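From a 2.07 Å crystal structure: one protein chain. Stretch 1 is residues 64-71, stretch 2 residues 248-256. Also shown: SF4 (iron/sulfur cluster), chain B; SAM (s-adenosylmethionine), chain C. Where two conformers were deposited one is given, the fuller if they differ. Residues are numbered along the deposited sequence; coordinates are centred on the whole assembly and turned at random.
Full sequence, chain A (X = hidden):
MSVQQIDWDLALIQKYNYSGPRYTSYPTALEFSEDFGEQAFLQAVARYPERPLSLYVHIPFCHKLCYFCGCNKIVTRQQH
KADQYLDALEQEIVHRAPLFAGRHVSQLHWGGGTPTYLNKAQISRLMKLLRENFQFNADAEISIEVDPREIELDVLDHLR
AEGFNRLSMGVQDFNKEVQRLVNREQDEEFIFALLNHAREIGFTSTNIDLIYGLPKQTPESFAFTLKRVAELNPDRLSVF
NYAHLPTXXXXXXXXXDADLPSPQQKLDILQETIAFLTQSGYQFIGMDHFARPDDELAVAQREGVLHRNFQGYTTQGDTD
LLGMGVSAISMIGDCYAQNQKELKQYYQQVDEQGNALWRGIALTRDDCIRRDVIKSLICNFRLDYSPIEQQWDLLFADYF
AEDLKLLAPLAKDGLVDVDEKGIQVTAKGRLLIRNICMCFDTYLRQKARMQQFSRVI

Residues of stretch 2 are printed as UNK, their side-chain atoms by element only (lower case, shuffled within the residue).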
# COMPACT_ATOMS: atom_id res chain seq x y z
N LYS A 64 -3.80 -10.61 18.01
CA LYS A 64 -4.64 -9.81 18.89
C LYS A 64 -5.46 -8.74 18.11
O LYS A 64 -5.00 -8.26 17.06
CB LYS A 64 -3.72 -9.15 19.93
CG LYS A 64 -4.49 -8.60 21.14
CD LYS A 64 -3.61 -7.89 22.21
CE LYS A 64 -2.53 -8.83 22.88
NZ LYS A 64 -1.72 -7.99 23.91
N LEU A 65 -6.62 -8.38 18.58
CA LEU A 65 -7.54 -7.52 17.81
C LEU A 65 -7.27 -6.02 18.07
O LEU A 65 -7.61 -5.52 19.09
CB LEU A 65 -8.98 -7.82 18.16
CG LEU A 65 -10.09 -7.01 17.51
CD1 LEU A 65 -10.04 -7.22 15.99
CD2 LEU A 65 -11.36 -7.43 18.07
N CYS A 66 -6.60 -5.35 17.11
CA CYS A 66 -6.47 -3.92 17.17
C CYS A 66 -7.84 -3.34 16.83
O CYS A 66 -8.36 -3.62 15.75
CB CYS A 66 -5.45 -3.44 16.15
SG CYS A 66 -3.76 -4.12 16.36
N TYR A 67 -8.38 -2.49 17.69
CA TYR A 67 -9.74 -1.97 17.50
C TYR A 67 -9.90 -0.98 16.33
O TYR A 67 -11.01 -0.88 15.83
CB TYR A 67 -10.26 -1.30 18.75
CG TYR A 67 -10.36 -2.19 20.00
CD1 TYR A 67 -10.38 -3.58 19.90
CD2 TYR A 67 -10.38 -1.61 21.27
CE1 TYR A 67 -10.43 -4.39 21.08
CE2 TYR A 67 -10.47 -2.41 22.45
CZ TYR A 67 -10.48 -3.80 22.34
OH TYR A 67 -10.54 -4.62 23.47
N PHE A 68 -8.82 -0.32 15.88
CA PHE A 68 -8.87 0.60 14.73
C PHE A 68 -8.82 -0.13 13.39
O PHE A 68 -9.09 0.46 12.35
CB PHE A 68 -7.69 1.61 14.80
CG PHE A 68 -6.35 0.94 14.74
CD1 PHE A 68 -5.85 0.43 13.56
CD2 PHE A 68 -5.62 0.76 15.88
CE1 PHE A 68 -4.63 -0.24 13.53
CE2 PHE A 68 -4.41 0.06 15.85
CZ PHE A 68 -3.93 -0.44 14.66
N CYS A 69 -8.47 -1.41 13.38
CA CYS A 69 -7.98 -2.01 12.16
C CYS A 69 -9.03 -2.33 11.13
O CYS A 69 -9.97 -2.98 11.42
CB CYS A 69 -7.10 -3.27 12.43
SG CYS A 69 -6.45 -4.02 10.95
N GLY A 70 -8.77 -1.89 9.86
CA GLY A 70 -9.63 -2.07 8.73
C GLY A 70 -9.08 -3.04 7.71
O GLY A 70 -9.63 -3.19 6.64
N CYS A 71 -8.00 -3.76 8.03
CA CYS A 71 -7.32 -4.65 7.05
C CYS A 71 -8.12 -5.97 6.87
O CYS A 71 -8.97 -6.29 7.72
CB CYS A 71 -5.88 -4.95 7.50
SG CYS A 71 -4.89 -3.51 7.95
N UNK A 248 -18.86 -1.67 9.17
CA UNK A 248 -18.10 -2.59 8.36
C UNK A 248 -17.00 -3.31 9.17
O UNK A 248 -16.82 -4.50 9.03
c UNK A 248 -17.44 -1.83 7.19
c UNK A 248 -19.54 -2.09 5.78
c UNK A 248 -16.52 -2.79 6.33
c UNK A 248 -18.49 -1.16 6.32
N UNK A 249 -16.32 -2.57 10.03
CA UNK A 249 -15.16 -3.10 10.83
C UNK A 249 -15.58 -3.19 12.24
O UNK A 249 -15.53 -2.21 12.93
c UNK A 249 -12.93 -2.64 7.06
c UNK A 249 -13.24 -2.92 8.40
c UNK A 249 -13.59 -1.90 9.26
c UNK A 249 -13.95 -2.20 10.70
c UNK A 249 -13.60 -0.64 8.79
c UNK A 249 -12.93 -1.39 6.61
c UNK A 249 -13.29 -0.36 7.46
N UNK A 250 -15.99 -4.36 12.70
CA UNK A 250 -16.73 -4.49 13.97
C UNK A 250 -15.92 -4.09 15.19
O UNK A 250 -16.44 -3.56 16.17
c UNK A 250 -17.33 -5.92 14.14
N UNK A 251 -14.64 -4.30 15.15
CA UNK A 251 -13.80 -3.93 16.37
C UNK A 251 -13.80 -2.47 16.65
O UNK A 251 -13.71 -2.03 17.81
c UNK A 251 -12.42 -4.39 16.21
N UNK A 252 -14.01 -1.67 15.58
CA UNK A 252 -14.05 -0.23 15.78
C UNK A 252 -15.23 0.21 16.62
O UNK A 252 -15.24 1.35 17.15
o UNK A 252 -14.05 1.38 11.90
c UNK A 252 -12.83 0.20 13.55
c UNK A 252 -12.97 0.96 12.20
c UNK A 252 -14.03 0.51 14.44
n UNK A 252 -11.87 1.18 11.47
N UNK A 253 -16.21 -0.68 16.82
CA UNK A 253 -17.31 -0.37 17.76
C UNK A 253 -16.83 -0.23 19.16
O UNK A 253 -17.50 0.39 19.95
c UNK A 253 -20.46 -4.15 14.14
n UNK A 253 -19.98 -3.05 14.67
n UNK A 253 -20.31 -4.33 12.85
c UNK A 253 -19.99 -2.72 16.07
c UNK A 253 -18.48 -1.38 17.69
c UNK A 253 -18.98 -1.59 16.26
n UNK A 253 -21.01 -5.09 14.89
N UNK A 254 -15.64 -0.74 19.46
CA UNK A 254 -15.06 -0.56 20.80
C UNK A 254 -14.44 0.78 20.99
O UNK A 254 -14.05 1.12 22.10
n UNK A 254 -14.90 -5.14 23.97
c UNK A 254 -13.92 -4.06 21.99
c UNK A 254 -14.01 -1.67 21.06
c UNK A 254 -14.85 -5.19 22.50
c UNK A 254 -14.68 -3.03 21.17
N UNK A 255 -14.30 1.55 19.90
CA UNK A 255 -13.80 2.89 19.96
C UNK A 255 -15.00 3.84 20.16
O UNK A 255 -15.97 3.76 19.47
c UNK A 255 -12.68 4.65 18.51
c UNK A 255 -12.98 3.18 18.67
c UNK A 255 -11.67 2.40 18.71
c UNK A 255 -10.86 2.48 17.47
N UNK A 256 -14.91 4.71 21.15
CA UNK A 256 -15.92 5.72 21.40
C UNK A 256 -15.75 6.89 20.40
O UNK A 256 -14.69 7.53 20.33
c UNK A 256 -17.80 4.96 23.81
c UNK A 256 -15.81 6.29 22.84
c UNK A 256 -18.46 4.58 25.13
c UNK A 256 -16.34 5.43 24.00
n UNK A 256 -19.93 4.85 25.14
FE1 SF4 B . -3.47 -7.20 12.76
FE2 SF4 B . -4.51 -4.90 11.92
FE3 SF4 B . -1.99 -5.27 12.23
FE4 SF4 B . -3.44 -5.12 14.11
S1 SF4 B . -3.09 -3.35 12.69
S2 SF4 B . -1.77 -6.59 14.08
S3 SF4 B . -5.16 -6.21 13.59
S4 SF4 B . -3.30 -6.23 10.79
N SAM C . 0.01 -6.43 11.17
CA SAM C . 1.19 -5.58 11.31
C SAM C . 1.04 -4.48 12.37
O SAM C . -0.13 -4.14 12.75
OXT SAM C . 2.09 -4.06 12.82
CB SAM C . 1.41 -4.92 9.94
CG SAM C . 0.72 -3.64 9.56
SD SAM C . -1.03 -3.75 9.24
CE SAM C . -1.19 -5.06 8.02
C5' SAM C . -1.25 -2.41 7.96
C4' SAM C . -1.46 -0.92 8.42
O4' SAM C . -2.75 -0.40 8.14
C3' SAM C . -1.36 -0.74 9.92
O3' SAM C . -0.02 -0.82 10.42
C2' SAM C . -2.08 0.59 10.16
O2' SAM C . -1.16 1.68 10.17
C1' SAM C . -2.97 0.73 8.95
N9 SAM C . -4.39 0.76 9.27
C8 SAM C . -5.13 -0.33 9.63
N7 SAM C . -6.39 0.05 9.82
C5 SAM C . -6.46 1.39 9.56
C6 SAM C . -7.52 2.32 9.58
N6 SAM C . -8.77 1.98 9.89
N1 SAM C . -7.24 3.62 9.26
C2 SAM C . -5.94 4.00 8.93
N3 SAM C . -4.92 3.11 8.90
C4 SAM C . -5.19 1.83 9.22

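Position 248 carries four side-chain carbons. They fork at the first, and one arm is two carbons long. None touches stretch 1. Four carbons, forked at the beta carbon with one two-carbon arm, make this Ile-248.

Position 249 has one carbon followed by a ring of six carbons, with no heteroatom. The CA-to-CB bond points toward stretch 1, and the ring lays one face against Gly-70. The residue is Phe-249. Gly-70 CA sits 3.7 Å from the centroid of the ring of Phe-249, 13° off its normal, a CH-pi contact. Gly-70 has no side chain, and an ideal CB placed on it would lie a tight 3.4 Å from Phe-249 CZ.

Position 250 has a single side-chain carbon. It points away from stretch 1 and touches nothing there. It is Ala-250, the first residue of a 3-10 segment that runs to position 254.

Position 251 also has one carbon, but this one points toward stretch 1. It packs on Leu-65 and Tyr-67. The residue is Ala-251. Its CB lies 3.7 Å from Leu-65 CD1 and 4.3 Å from Tyr-67 CD1. The backbones are close here, with Ala-251 CA 4.6 Å from Tyr-67 CA.

Position 252 has three carbons, the third carrying one oxygen and one nitrogen. Its CA-to-CB bond points sideways, but the end of the side chain comes nearer, and its nitrogen reaches the backbone oxygen of Phe-68. That is an amide on a two-carbon stem, so the residue is Gln-252. Gln-252 NE2 donates a hydrogen bond to Phe-68 O at 3.0 Å, nearly straight at 167°. Gln-252 N is 3.1 Å from Tyr-67 O, but the angle is poor; this NH instead bonds to Phe-249 O.

Position 253 has three carbons, a nitrogen, and a carbon carrying two more nitrogens. Its CA-to-CB bond points away from stretch 1, and the side chain makes no contact there. The guanidinium group identifies Arg-253.

Position 254 has four carbons in a row ending in nitrogen, and the chain passes over the Tyr-67 ring. It is Lys-254. Its CD lies 3.8 Å from the centroid of the Tyr-67 ring, a CH-pi contact over one face.

Position 255 has four carbons forked at the first, with one two-carbon arm. They pack on Tyr-67 and Phe-68. It is Ile-255. Its CG1 is 4.0 Å from Tyr-67 CB, and its CD1 is 4.2 Å from Phe-68 CB.

Position 256 again has four carbons in a row ending in nitrogen, but it is out of reach of stretch 1. It is Lys-256.

The contact is mostly apolar packing, with one hydrogen bond across it. Tyr-67 is the most covered residue, meeting Ala-251, Lys-254 and Ile-255 through its side chain. Cys-66 to Cys-69 form a type I turn whose two cysteines bind the cluster: Cys-66 SG is 2.5 Å from FE4 of SF4, and Cys-69 SG is bound to FE2. Gly-70 N donates a hydrogen bond to SAM N7 at 3.1 Å. Stretch 2 thus packs against a loop that also holds the cluster and the bound SAM.

Stretch 2, residues 248-256: IFAAQRKIK
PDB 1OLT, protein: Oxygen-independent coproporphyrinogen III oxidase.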